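Local structure of hydrolase (Bacteroides thetaiotaomicron, 2OBB) at residues V8-T13 with I58-A63; P20-E25 with S47-E52; V30-L35 with P104-I109; Q37-R42 with I108-I113. The protein binds a magnesium ion and is probably a hydrolase of the haloacid dehalogenase (HAD) type, though its substrate is not known. All coordinates share one frame; numbering follows the deposited sequence. Where two conformers were deposited one is given.

Interaction 1. Residues V8-T13 with I58-A63. With MG (magnesium ion), chain B.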
loop_
_atom_site.group_PDB
_atom_site.type_symbol
_atom_site.label_atom_id
_atom_site.label_comp_id
_atom_site.label_asym_id
_atom_site.label_seq_id
_atom_site.Cartn_x
_atom_site.Cartn_y
_atom_site.Cartn_z
ATOM N N VAL A 8 6.742 -4.540 -2.972
ATOM C CA VAL A 8 7.680 -3.756 -2.179
ATOM C C VAL A 8 8.003 -2.433 -2.846
ATOM O O VAL A 8 8.461 -2.379 -4.005
ATOM C CB VAL A 8 9.004 -4.525 -1.851
ATOM C CG1 VAL A 8 9.818 -3.787 -0.711
ATOM C CG2 VAL A 8 8.701 -5.966 -1.449
ATOM N N ASP A 9 7.787 -1.360 -2.100
ATOM C CA ASP A 9 8.121 -0.035 -2.590
ATOM C C ASP A 9 9.641 0.111 -2.652
ATOM O O ASP A 9 10.366 -0.668 -2.039
ATOM C CB ASP A 9 7.497 1.001 -1.683
ATOM C CG ASP A 9 7.882 2.397 -2.045
ATOM O OD1 ASP A 9 7.684 2.776 -3.203
ATOM O OD2 ASP A 9 8.352 3.142 -1.155
ATOM N N PHE A 10 10.130 1.091 -3.404
ATOM C CA PHE A 10 11.549 1.294 -3.455
ATOM C C PHE A 10 12.001 2.459 -2.569
ATOM O O PHE A 10 12.621 2.212 -1.510
ATOM C CB PHE A 10 12.027 1.463 -4.897
ATOM C CG PHE A 10 13.522 1.539 -5.035
ATOM C CD1 PHE A 10 14.327 0.444 -4.704
ATOM C CD2 PHE A 10 14.134 2.692 -5.527
ATOM C CE1 PHE A 10 15.729 0.498 -4.855
ATOM C CE2 PHE A 10 15.546 2.755 -5.676
ATOM C CZ PHE A 10 16.333 1.658 -5.339
ATOM N N ASP A 11 11.708 3.705 -2.981
ATOM C CA ASP A 11 12.198 4.876 -2.247
ATOM C C ASP A 11 11.552 5.064 -0.869
ATOM O O ASP A 11 10.314 5.146 -0.741
ATOM C CB ASP A 11 12.039 6.157 -3.058
ATOM C CG ASP A 11 12.623 6.046 -4.447
ATOM O OD1 ASP A 11 13.852 6.213 -4.609
ATOM O OD2 ASP A 11 11.838 5.795 -5.384
ATOM N N GLY A 12 12.400 5.146 0.155
ATOM C CA GLY A 12 11.941 5.269 1.533
ATOM C C GLY A 12 11.676 3.915 2.174
ATOM O O GLY A 12 11.404 3.837 3.368
ATOM N N THR A 13 11.745 2.853 1.370
ATOM C CA THR A 13 11.435 1.508 1.813
ATOM C C THR A 13 12.647 0.582 1.771
ATOM O O THR A 13 12.966 -0.052 2.762
ATOM C CB THR A 13 10.292 0.890 0.967
ATOM O OG1 THR A 13 9.154 1.753 1.016
ATOM C CG2 THR A 13 9.884 -0.504 1.488
ATOM N N ILE A 58 16.045 -1.154 -10.549
ATOM C CA ILE A 58 16.207 -2.595 -10.773
ATOM C C ILE A 58 17.681 -3.015 -10.805
ATOM O O ILE A 58 18.066 -4.049 -10.208
ATOM C CB ILE A 58 15.493 -3.026 -12.064
ATOM C CG1 ILE A 58 13.991 -3.073 -11.821
ATOM C CG2 ILE A 58 15.981 -4.390 -12.537
ATOM C CD1 ILE A 58 13.167 -2.903 -13.109
ATOM N N GLU A 59 18.514 -2.246 -11.502
ATOM C CA GLU A 59 19.931 -2.592 -11.565
ATOM C C GLU A 59 20.608 -2.452 -10.201
ATOM O O GLU A 59 21.449 -3.273 -9.837
ATOM C CB GLU A 59 20.684 -1.814 -12.654
ATOM C CG GLU A 59 21.031 -2.669 -13.878
ATOM C CD GLU A 59 22.163 -3.678 -13.633
ATOM O OE1 GLU A 59 22.914 -3.545 -12.640
ATOM O OE2 GLU A 59 22.314 -4.609 -14.455
ATOM N N TRP A 60 20.230 -1.420 -9.454
ATOM C CA TRP A 60 20.762 -1.236 -8.114
ATOM C C TRP A 60 20.431 -2.481 -7.263
ATOM O O TRP A 60 21.273 -2.971 -6.497
ATOM C CB TRP A 60 20.173 0.047 -7.502
ATOM C CG TRP A 60 20.693 0.369 -6.145
ATOM C CD1 TRP A 60 21.711 1.233 -5.829
ATOM C CD2 TRP A 60 20.248 -0.207 -4.901
ATOM N NE1 TRP A 60 21.922 1.235 -4.456
ATOM C CE2 TRP A 60 21.032 0.366 -3.866
ATOM C CE3 TRP A 60 19.284 -1.158 -4.572
ATOM C CZ2 TRP A 60 20.862 0.024 -2.512
ATOM C CZ3 TRP A 60 19.095 -1.492 -3.207
ATOM C CH2 TRP A 60 19.898 -0.905 -2.204
ATOM N N CYS A 61 19.219 -3.010 -7.421
ATOM C CA CYS A 61 18.852 -4.231 -6.702
ATOM C C CYS A 61 19.579 -5.456 -7.224
ATOM O O CYS A 61 20.093 -6.253 -6.431
ATOM C CB CYS A 61 17.351 -4.468 -6.719
ATOM S SG CYS A 61 16.457 -3.212 -5.801
ATOM N N ARG A 62 19.611 -5.614 -8.549
ATOM C CA ARG A 62 20.301 -6.738 -9.196
ATOM C C ARG A 62 21.754 -6.848 -8.725
ATOM O O ARG A 62 22.238 -7.938 -8.425
ATOM C CB ARG A 62 20.250 -6.569 -10.713
ATOM C CG ARG A 62 21.035 -7.613 -11.481
ATOM C CD ARG A 62 20.894 -7.485 -13.007
ATOM N NE ARG A 62 19.489 -7.568 -13.431
ATOM C CZ ARG A 62 18.794 -6.567 -13.986
ATOM N NH1 ARG A 62 17.521 -6.779 -14.319
ATOM N NH2 ARG A 62 19.360 -5.367 -14.229
ATOM N N ALA A 63 22.434 -5.704 -8.640
ATOM C CA ALA A 63 23.841 -5.659 -8.225
ATOM C C ALA A 63 24.080 -6.157 -6.794
ATOM O O ALA A 63 25.201 -6.488 -6.426
ATOM C CB ALA A 63 24.384 -4.257 -8.397
HETATM MG MG MG B . 8.418 5.188 -0.705
HETATM O O HOH W 1 8.185 5.740 -2.631
HETATM O O HOH W 2 6.323 4.884 -0.914
HETATM O O HOH W 3 8.358 7.179 0.011
#

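Interaction 2. Residues P20-E25 with S47-E52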
loop_
_atom_site.group_PDB
_atom_site.type_symbol
_atom_site.label_atom_id
_atom_site.label_comp_id
_atom_site.label_asym_id
_atom_site.label_seq_id
_atom_site.Cartn_x
_atom_site.Cartn_y
_atom_site.Cartn_z
ATOM N N PRO A 20 15.013 11.955 -7.525
ATOM C CA PRO A 20 15.296 10.958 -8.579
ATOM C C PRO A 20 16.565 10.119 -8.375
ATOM O O PRO A 20 16.801 9.178 -9.131
ATOM C CB PRO A 20 15.464 11.826 -9.845
ATOM C CG PRO A 20 15.924 13.141 -9.332
ATOM C CD PRO A 20 15.210 13.337 -8.018
ATOM N N ARG A 21 17.379 10.457 -7.379
ATOM C CA ARG A 21 18.591 9.692 -7.081
ATOM C C ARG A 21 18.242 8.487 -6.214
ATOM O O ARG A 21 17.078 8.314 -5.826
ATOM C CB ARG A 21 19.604 10.596 -6.396
ATOM C CG ARG A 21 19.901 11.858 -7.211
ATOM C CD ARG A 21 20.749 12.877 -6.447
ATOM N NE ARG A 21 22.076 12.338 -6.114
ATOM C CZ ARG A 21 22.434 11.854 -4.915
ATOM N NH1 ARG A 21 21.572 11.858 -3.885
ATOM N NH2 ARG A 21 23.671 11.373 -4.741
ATOM N N ILE A 22 19.236 7.642 -5.929
ATOM C CA ILE A 22 19.016 6.465 -5.090
ATOM C C ILE A 22 19.727 6.657 -3.757
ATOM O O ILE A 22 20.894 6.989 -3.728
ATOM C CB ILE A 22 19.490 5.167 -5.757
ATOM C CG1 ILE A 22 18.792 4.968 -7.108
ATOM C CG2 ILE A 22 19.190 3.977 -4.842
ATOM C CD1 ILE A 22 19.353 3.805 -7.963
ATOM N N GLY A 23 19.017 6.454 -2.647
ATOM C CA GLY A 23 19.624 6.675 -1.326
ATOM C C GLY A 23 20.436 5.486 -0.851
ATOM O O GLY A 23 20.532 4.491 -1.572
ATOM N N GLU A 24 21.029 5.602 0.344
ATOM C CA GLU A 24 21.652 4.478 1.034
ATOM C C GLU A 24 20.586 3.426 1.349
ATOM O O GLU A 24 19.410 3.749 1.490
ATOM C CB GLU A 24 22.250 4.934 2.360
ATOM C CG GLU A 24 23.248 6.082 2.268
ATOM C CD GLU A 24 24.679 5.607 2.146
ATOM O OE1 GLU A 24 25.595 6.263 2.725
ATOM O OE2 GLU A 24 24.895 4.564 1.478
ATOM N N GLU A 25 21.005 2.174 1.473
ATOM C CA GLU A 25 20.095 1.114 1.768
ATOM C C GLU A 25 19.529 1.281 3.180
ATOM O O GLU A 25 20.240 1.651 4.117
ATOM C CB GLU A 25 20.815 -0.232 1.644
ATOM C CG GLU A 25 19.871 -1.438 1.763
ATOM C CD GLU A 25 20.594 -2.756 1.800
ATOM O OE1 GLU A 25 21.776 -2.769 1.438
ATOM O OE2 GLU A 25 19.981 -3.778 2.198
ATOM N N SER A 47 6.662 0.671 -7.568
ATOM C CA SER A 47 7.218 2.010 -7.486
ATOM C C SER A 47 6.566 2.945 -8.491
ATOM O O SER A 47 6.171 2.524 -9.582
ATOM C CB SER A 47 8.708 1.933 -7.785
ATOM O OG SER A 47 9.320 3.189 -7.633
ATOM N N VAL A 48 6.452 4.224 -8.137
ATOM C CA VAL A 48 6.013 5.213 -9.100
ATOM C C VAL A 48 7.082 5.387 -10.188
ATOM O O VAL A 48 6.796 5.942 -11.244
ATOM C CB VAL A 48 5.616 6.587 -8.446
ATOM C CG1 VAL A 48 4.368 6.425 -7.573
ATOM C CG2 VAL A 48 6.793 7.209 -7.665
ATOM N N ARG A 49 8.302 4.905 -9.924
ATOM C CA ARG A 49 9.366 4.860 -10.943
ATOM C C ARG A 49 8.896 4.113 -12.212
ATOM O O ARG A 49 8.309 3.013 -12.124
ATOM C CB ARG A 49 10.635 4.197 -10.382
ATOM C CG ARG A 49 11.431 5.071 -9.406
ATOM C CD ARG A 49 12.601 4.319 -8.744
ATOM N NE ARG A 49 13.357 5.151 -7.799
ATOM C CZ ARG A 49 14.535 5.729 -8.046
ATOM N NH1 ARG A 49 15.143 5.578 -9.220
ATOM N NH2 ARG A 49 15.118 6.470 -7.103
ATOM N N GLU A 50 9.138 4.736 -13.367
ATOM C CA GLU A 50 8.946 4.147 -14.702
ATOM C C GLU A 50 10.172 4.469 -15.596
ATOM O O GLU A 50 10.953 5.377 -15.299
ATOM C CB GLU A 50 7.703 4.728 -15.403
ATOM C CG GLU A 50 6.375 4.679 -14.633
ATOM C CD GLU A 50 5.682 3.293 -14.632
ATOM O OE1 GLU A 50 6.281 2.266 -15.076
ATOM O OE2 GLU A 50 4.521 3.241 -14.169
ATOM N N GLY A 51 10.332 3.744 -16.699
ATOM C CA GLY A 51 11.416 4.040 -17.644
ATOM C C GLY A 51 12.777 3.886 -17.003
ATOM O O GLY A 51 12.972 3.000 -16.147
ATOM N N GLU A 52 13.727 4.737 -17.388
ATOM C CA GLU A 52 15.110 4.597 -16.916
ATOM C C GLU A 52 15.304 4.782 -15.397
ATOM O O GLU A 52 16.281 4.273 -14.839
ATOM C CB GLU A 52 16.078 5.471 -17.727
ATOM C CG GLU A 52 16.532 4.849 -19.078
ATOM C CD GLU A 52 17.661 3.807 -18.935
ATOM O OE1 GLU A 52 18.831 4.162 -19.180
ATOM O OE2 GLU A 52 17.387 2.641 -18.580
HETATM O O HOH W 4 17.655 6.848 -9.861
#

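Interaction 3. Residues V30-L35 with P104-I109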
loop_
_atom_site.group_PDB
_atom_site.type_symbol
_atom_site.label_atom_id
_atom_site.label_comp_id
_atom_site.label_asym_id
_atom_site.label_seq_id
_atom_site.Cartn_x
_atom_site.Cartn_y
_atom_site.Cartn_z
ATOM N N VAL A 30 17.705 -5.421 1.742
ATOM C CA VAL A 30 17.991 -6.393 0.669
ATOM C C VAL A 30 18.154 -7.844 1.182
ATOM O O VAL A 30 17.519 -8.800 0.704
ATOM C CB VAL A 30 19.247 -6.018 -0.111
ATOM C CG1 VAL A 30 19.606 -7.158 -1.032
ATOM C CG2 VAL A 30 19.017 -4.745 -0.898
ATOM N N GLU A 31 18.996 -7.989 2.176
ATOM C CA GLU A 31 19.079 -9.237 2.879
ATOM C C GLU A 31 17.729 -9.807 3.374
ATOM O O GLU A 31 17.511 -11.007 3.284
ATOM C CB GLU A 31 20.073 -9.072 4.013
ATOM C CG GLU A 31 19.946 -10.064 5.099
ATOM C CD GLU A 31 21.006 -9.846 6.150
ATOM O OE1 GLU A 31 22.059 -9.235 5.797
ATOM O OE2 GLU A 31 20.772 -10.270 7.315
ATOM N N THR A 32 16.848 -8.967 3.917
ATOM C CA THR A 32 15.587 -9.463 4.503
ATOM C C THR A 32 14.669 -9.935 3.368
ATOM O O THR A 32 13.968 -10.954 3.476
ATOM C CB THR A 32 14.873 -8.377 5.411
ATOM O OG1 THR A 32 15.766 -7.977 6.467
ATOM C CG2 THR A 32 13.570 -8.909 6.043
ATOM N N LEU A 33 14.701 -9.181 2.279
ATOM C CA LEU A 33 13.911 -9.509 1.126
ATOM C C LEU A 33 14.412 -10.829 0.526
ATOM O O LEU A 33 13.612 -11.710 0.191
ATOM C CB LEU A 33 13.933 -8.355 0.111
ATOM C CG LEU A 33 13.097 -7.117 0.446
ATOM C CD1 LEU A 33 13.409 -5.928 -0.512
ATOM C CD2 LEU A 33 11.610 -7.447 0.426
ATOM N N LYS A 34 15.731 -10.994 0.438
ATOM C CA LYS A 34 16.273 -12.263 -0.070
ATOM C C LYS A 34 15.876 -13.410 0.834
ATOM O O LYS A 34 15.492 -14.477 0.359
ATOM C CB LYS A 34 17.774 -12.205 -0.252
ATOM C CG LYS A 34 18.162 -11.533 -1.573
ATOM C CD LYS A 34 19.386 -10.664 -1.421
ATOM C CE LYS A 34 20.686 -11.437 -1.394
ATOM N NZ LYS A 34 21.854 -10.512 -1.118
ATOM N N LEU A 35 15.950 -13.193 2.138
ATOM C CA LEU A 35 15.486 -14.214 3.062
ATOM C C LEU A 35 14.035 -14.570 2.751
ATOM O O LEU A 35 13.701 -15.732 2.763
ATOM C CB LEU A 35 15.664 -13.789 4.521
ATOM C CG LEU A 35 15.314 -14.787 5.621
ATOM C CD1 LEU A 35 15.891 -16.195 5.355
ATOM C CD2 LEU A 35 15.862 -14.229 6.923
ATOM N N PRO A 104 7.961 -0.419 9.975
ATOM C CA PRO A 104 8.924 -0.580 11.062
ATOM C C PRO A 104 10.201 -1.091 10.404
ATOM O O PRO A 104 10.246 -1.269 9.195
ATOM C CB PRO A 104 8.267 -1.636 11.953
ATOM C CG PRO A 104 7.456 -2.475 10.976
ATOM C CD PRO A 104 7.148 -1.636 9.763
ATOM N N ASP A 105 11.255 -1.312 11.158
ATOM C CA ASP A 105 12.435 -1.797 10.488
ATOM C C ASP A 105 12.250 -3.246 10.018
ATOM O O ASP A 105 11.322 -3.989 10.464
ATOM C CB ASP A 105 13.665 -1.610 11.358
ATOM C CG ASP A 105 13.529 -2.280 12.681
ATOM O OD1 ASP A 105 13.155 -3.472 12.692
ATOM O OD2 ASP A 105 13.822 -1.619 13.713
ATOM N N TRP A 106 13.146 -3.635 9.123
ATOM C CA TRP A 106 13.069 -4.890 8.417
ATOM C C TRP A 106 13.067 -6.117 9.327
ATOM O O TRP A 106 12.409 -7.105 8.998
ATOM C CB TRP A 106 14.165 -4.937 7.378
ATOM C CG TRP A 106 13.800 -4.055 6.220
ATOM C CD1 TRP A 106 14.231 -2.776 5.971
ATOM C CD2 TRP A 106 12.942 -4.412 5.130
ATOM N NE1 TRP A 106 13.673 -2.310 4.780
ATOM C CE2 TRP A 106 12.887 -3.299 4.245
ATOM C CE3 TRP A 106 12.208 -5.560 4.819
ATOM C CZ2 TRP A 106 12.112 -3.303 3.074
ATOM C CZ3 TRP A 106 11.428 -5.564 3.613
ATOM C CH2 TRP A 106 11.406 -4.444 2.770
ATOM N N GLY A 107 13.752 -6.040 10.472
ATOM C CA GLY A 107 13.567 -7.026 11.542
ATOM C C GLY A 107 12.105 -7.316 11.869
ATOM O O GLY A 107 11.689 -8.476 11.900
ATOM N N ILE A 108 11.318 -6.265 12.091
ATOM C CA ILE A 108 9.944 -6.429 12.479
ATOM C C ILE A 108 9.089 -6.836 11.280
ATOM O O ILE A 108 8.198 -7.661 11.422
ATOM C CB ILE A 108 9.369 -5.200 13.221
ATOM C CG1 ILE A 108 9.887 -5.159 14.657
ATOM C CG2 ILE A 108 7.846 -5.337 13.395
ATOM C CD1 ILE A 108 11.012 -4.213 14.872
ATOM N N ILE A 109 9.376 -6.280 10.104
ATOM C CA ILE A 109 8.677 -6.680 8.900
ATOM C C ILE A 109 8.776 -8.196 8.769
ATOM O O ILE A 109 7.762 -8.883 8.604
ATOM C CB ILE A 109 9.232 -5.958 7.608
ATOM C CG1 ILE A 109 8.801 -4.476 7.570
ATOM C CG2 ILE A 109 8.763 -6.673 6.334
ATOM C CD1 ILE A 109 9.488 -3.635 6.409
#

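Interaction 4. Residues Q37-R42 with I108-I113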
loop_
_atom_site.group_PDB
_atom_site.type_symbol
_atom_site.label_atom_id
_atom_site.label_comp_id
_atom_site.label_asym_id
_atom_site.label_seq_id
_atom_site.Cartn_x
_atom_site.Cartn_y
_atom_site.Cartn_z
ATOM N N GLN A 37 12.311 -14.388 -0.188
ATOM C CA GLN A 37 12.424 -15.229 -1.382
ATOM C C GLN A 37 12.856 -16.663 -1.095
ATOM O O GLN A 37 12.287 -17.592 -1.673
ATOM C CB GLN A 37 13.424 -14.642 -2.364
ATOM C CG GLN A 37 12.995 -13.382 -2.949
ATOM C CD GLN A 37 13.973 -12.919 -3.997
ATOM O OE1 GLN A 37 15.176 -13.156 -3.869
ATOM N NE2 GLN A 37 13.463 -12.262 -5.056
ATOM N N GLN A 38 13.856 -16.831 -0.225
ATOM C CA GLN A 38 14.296 -18.160 0.215
ATOM C C GLN A 38 13.108 -18.916 0.783
ATOM O O GLN A 38 13.000 -20.130 0.617
ATOM C CB GLN A 38 15.383 -18.076 1.297
ATOM C CG GLN A 38 16.297 -19.299 1.366
ATOM C CD GLN A 38 16.398 -19.940 2.763
ATOM O OE1 GLN A 38 16.761 -21.112 2.876
ATOM N NE2 GLN A 38 16.079 -19.183 3.811
ATOM N N GLU A 39 12.219 -18.190 1.450
ATOM C CA GLU A 39 11.039 -18.801 2.073
ATOM C C GLU A 39 9.896 -18.973 1.069
ATOM O O GLU A 39 8.792 -19.329 1.455
ATOM C CB GLU A 39 10.565 -17.982 3.278
ATOM C CG GLU A 39 11.713 -17.392 4.101
ATOM C CD GLU A 39 11.686 -17.790 5.570
ATOM O OE1 GLU A 39 10.942 -18.744 5.941
ATOM O OE2 GLU A 39 12.445 -17.164 6.346
ATOM N N LYS A 40 10.188 -18.693 -0.205
ATOM C CA LYS A 40 9.295 -18.935 -1.355
ATOM C C LYS A 40 8.264 -17.838 -1.639
ATOM O O LYS A 40 7.331 -18.060 -2.414
ATOM C CB LYS A 40 8.588 -20.300 -1.261
ATOM C CG LYS A 40 9.506 -21.499 -1.076
ATOM C CD LYS A 40 10.701 -21.537 -2.034
ATOM C CE LYS A 40 11.511 -22.819 -1.752
ATOM N NZ LYS A 40 12.897 -22.754 -2.290
ATOM N N HIS A 41 8.422 -16.672 -1.014
ATOM C CA HIS A 41 7.534 -15.540 -1.302
ATOM C C HIS A 41 7.979 -14.974 -2.642
ATOM O O HIS A 41 9.144 -15.126 -3.016
ATOM C CB HIS A 41 7.579 -14.474 -0.189
ATOM C CG HIS A 41 7.078 -14.970 1.130
ATOM N ND1 HIS A 41 5.763 -15.321 1.342
ATOM C CD2 HIS A 41 7.725 -15.227 2.292
ATOM C CE1 HIS A 41 5.617 -15.762 2.581
ATOM N NE2 HIS A 41 6.796 -15.718 3.176
ATOM N N ARG A 42 7.051 -14.352 -3.362
ATOM C CA ARG A 42 7.389 -13.645 -4.582
ATOM C C ARG A 42 7.489 -12.171 -4.236
ATOM O O ARG A 42 6.641 -11.685 -3.510
ATOM C CB ARG A 42 6.306 -13.822 -5.637
ATOM C CG ARG A 42 6.254 -15.179 -6.272
ATOM C CD ARG A 42 5.065 -15.248 -7.203
ATOM N NE ARG A 42 5.106 -16.474 -7.996
ATOM C CZ ARG A 42 4.202 -16.819 -8.901
ATOM N NH1 ARG A 42 3.175 -16.027 -9.174
ATOM N NH2 ARG A 42 4.343 -17.945 -9.548
ATOM N N ILE A 108 11.318 -6.265 12.091
ATOM C CA ILE A 108 9.944 -6.429 12.479
ATOM C C ILE A 108 9.089 -6.836 11.280
ATOM O O ILE A 108 8.198 -7.661 11.422
ATOM C CB ILE A 108 9.369 -5.200 13.221
ATOM C CG1 ILE A 108 9.887 -5.159 14.657
ATOM C CG2 ILE A 108 7.846 -5.337 13.395
ATOM C CD1 ILE A 108 11.012 -4.213 14.872
ATOM N N ILE A 109 9.376 -6.280 10.104
ATOM C CA ILE A 109 8.677 -6.680 8.900
ATOM C C ILE A 109 8.776 -8.196 8.769
ATOM O O ILE A 109 7.762 -8.883 8.604
ATOM C CB ILE A 109 9.232 -5.958 7.608
ATOM C CG1 ILE A 109 8.801 -4.476 7.570
ATOM C CG2 ILE A 109 8.763 -6.673 6.334
ATOM C CD1 ILE A 109 9.488 -3.635 6.409
ATOM N N TYR A 110 9.997 -8.719 8.889
ATOM C CA TYR A 110 10.243 -10.146 8.791
ATOM C C TYR A 110 9.490 -10.981 9.841
ATOM O O TYR A 110 8.783 -11.942 9.504
ATOM C CB TYR A 110 11.739 -10.416 8.848
ATOM C CG TYR A 110 12.062 -11.878 8.735
ATOM C CD1 TYR A 110 11.950 -12.549 7.511
ATOM C CD2 TYR A 110 12.459 -12.600 9.857
ATOM C CE1 TYR A 110 12.226 -13.924 7.412
ATOM C CE2 TYR A 110 12.748 -13.959 9.776
ATOM C CZ TYR A 110 12.631 -14.619 8.555
ATOM O OH TYR A 110 12.940 -15.965 8.501
ATOM N N GLU A 111 9.633 -10.625 11.112
ATOM C CA GLU A 111 8.852 -11.300 12.160
ATOM C C GLU A 111 7.347 -11.296 11.857
ATOM O O GLU A 111 6.671 -12.299 12.055
ATOM C CB GLU A 111 9.132 -10.698 13.533
ATOM C CG GLU A 111 8.242 -11.209 14.634
ATOM C CD GLU A 111 8.621 -10.660 16.015
ATOM O OE1 GLU A 111 9.463 -9.720 16.085
ATOM O OE2 GLU A 111 8.079 -11.164 17.039
HETATM N N MSE A 112 6.816 -10.181 11.376
HETATM C CA MSE A 112 5.369 -10.086 11.125
HETATM C C MSE A 112 4.901 -11.066 10.030
HETATM O O MSE A 112 3.906 -11.785 10.206
HETATM C CB MSE A 112 4.979 -8.653 10.759
HETATM C CG MSE A 112 5.223 -7.641 11.852
HETATM SE SE MSE A 112 4.585 -5.836 11.356
HETATM C CE MSE A 112 5.489 -5.499 9.714
ATOM N N ILE A 113 5.624 -11.085 8.913
ATOM C CA ILE A 113 5.353 -12.013 7.815
ATOM C C ILE A 113 5.525 -13.480 8.260
ATOM O O ILE A 113 4.645 -14.329 8.019
ATOM C CB ILE A 113 6.288 -11.724 6.621
ATOM C CG1 ILE A 113 6.075 -10.303 6.141
ATOM C CG2 ILE A 113 6.075 -12.714 5.511
ATOM C CD1 ILE A 113 6.960 -9.899 5.031
#

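Interaction 1. Residues V8-T13 with I58-A63
F10 reaches across to W60 and C61 from a loop whose backbone stays well clear of helix 51-62: the closest CA atoms, those of F10 and I58, are 9.5 Å apart. Side chains fill the gap. F10 points its ring edge at the six-membered ring of W60 in an offset edge-to-face pair, with the planes at 73°. Its CE1 lies 3.9 Å from W60 CE3. C61 SG comes just as near to CE1, but obliquely to the phenyl plane. The ring can do this because its CG is anti to the backbone N (chi1 -174°), which sends it away from the metal side of the loop. Magnesium is bound by D9 OD2 at 2.1 Å and by the backbone O of D11 at 1.9 Å. D97 and three waters complete the six ligands. T13 OG1 donates to the anti lone pair of D9 OD2 over 2.7 Å, and it also takes the N-H of D97. An alanine here would remove the T13 hydroxyl and would probably leave D9 OD2 without its donor and D97 N without its acceptor. D9, D11 and T13 fit the DxDx(T/V) pattern at the end of the first strand, consistent with a HAD-type metal site.

Interaction 2. Residues P20-E25 with S47-E52
R49, whose own N closes an ST turn on S47 OG (3.0 Å, 154°), extends its side chain across to the backbone of R21 and P20. S47 follows strand 42-45, where HAD-type folds commonly carry a serine or threonine. The R49 chain is extended from CG to NE, and this delivers the guanidinium to the 20-25 loop. R21 O lies at the edge of the guanidinium, near its plane. Its bond from R49 NH2 is weak all the same, 3.0 Å long and bent to 124°. The stronger partner of NH2 is D11, whose OD1 forms a salt bridge with it. NH1 is also gripped twice, by the backbone O of L53 and by a water. The guanidinium is therefore probably fixed in rotation by R21 O of the 20-25 loop, D11 of the metal loop and L53 O of helix 51-62. The I22 and R49 side chains run at a slant to each other, with I22 CG1 4.0 Å from R49 NH2. F10 and Y19 also touch the R49 side chain. R49 is thus a second-shell residue: D11 gives the metal its backbone O, while R49 holds its carboxylate. P20 follows a cis peptide bond, and its O meets R49 through that water: the water donates to P20 O at 2.6 Å and accepts from R49 NH1 at 2.9 Å.

Interaction 3. Residues V30-L35 with P104-I109
T32 OG1 bonds to the backbone O of F28, one turn back in the chain, and also rests against W106 CB, 3.6 Å away. The contact is helix-to-helix packing, 29-38 against 106-115, beside the parallel sheet of a Rossmann-like fold. The indole carries it. Its CG lies anti to the carbonyl carbon (chi1 -75°), and from there the indole runs across helix 29-38, with its root by T32 and its far end by L33. L33 approaches that far end obliquely, with CD2 3.7 Å from W106 CZ3. I109 CD1 lies over one face of the indole, offset toward the rim. The polar end of W106 looks elsewhere: NE1 bonds to the backbone O of T13. So W106 is held both by apolar contact and by a bond to the metal-site loop, which probably fixes how its ring is turned. I26 and I95 also pack on it. W106 opens its helix, and D105 just before it is the N-cap, with a weak bond from I108 N to D105 OD1. At the near end of the contact, T32 CG2 lies 3.8 Å from W106 CE3 and 3.7 Å from W106 O.

Interaction 4. Residues Q37-R42 with I108-I113
Y110 has its CG anti to the backbone N (chi1 -179°), and E39 bends at chi2 (-124°); the two torsions bring the phenol OH to the carboxylate. E39 is the first residue to leave the helix that ends in a Schellman motif. In that motif K40, with positive phi, gives its N to Q37 O at 2.8 Å, and H41 N reaches L36 O. The side chains of E39 and Y110 meet at about a right angle. Y110 OH donates to E39 OE2 over a short 2.5 Å, almost in line with the C-O bond of OE2. OE2 lies at the edge of the phenol ring and in its plane, while the carboxylate is turned 53° from the ring. K114 lies near both groups, with only weak bonds to them, and is likely to favour the charged carboxylate. A phenylalanine in place of Y110 would keep the ring against T32, L35 and L36 but would probably leave E39 OE2 without its donor and the carboxylate freer to swing. Deeper in, H41 and I113 lie alongside each other, pointing opposite ways. H41 ND1 bonds to M4 N, which ties the imidazole to the N-terminal segment. I113 also packs on V100 of the second subunit. The imidazole meets I113 at its other nitrogen, with H41 NE2 3.9 Å from I113 CG2.

How the interactions relate
The four contacts lie around one parallel sheet. Interactions 1 and 2 share helix 51-62, with centres about 7 Å apart, and both segments of interaction 2 fall between those of interaction 1. They also touch where I22 packs on F10 and W60. Interactions 3 and 4 share helices 29-38 and 106-115 and have I108 and I109 in common; their centres are also about 7 Å apart. Interaction 4 lies across the chain's centre from interactions 1 and 2. Interactions 1 and 3 alternate along the chain and join where V8 packs on L33 and W106. E25 OE2 and V30 N join interactions 2 and 3. Packing thus runs continuously from the magnesium loop to the helix pair, while interaction 4 stays away from the metal.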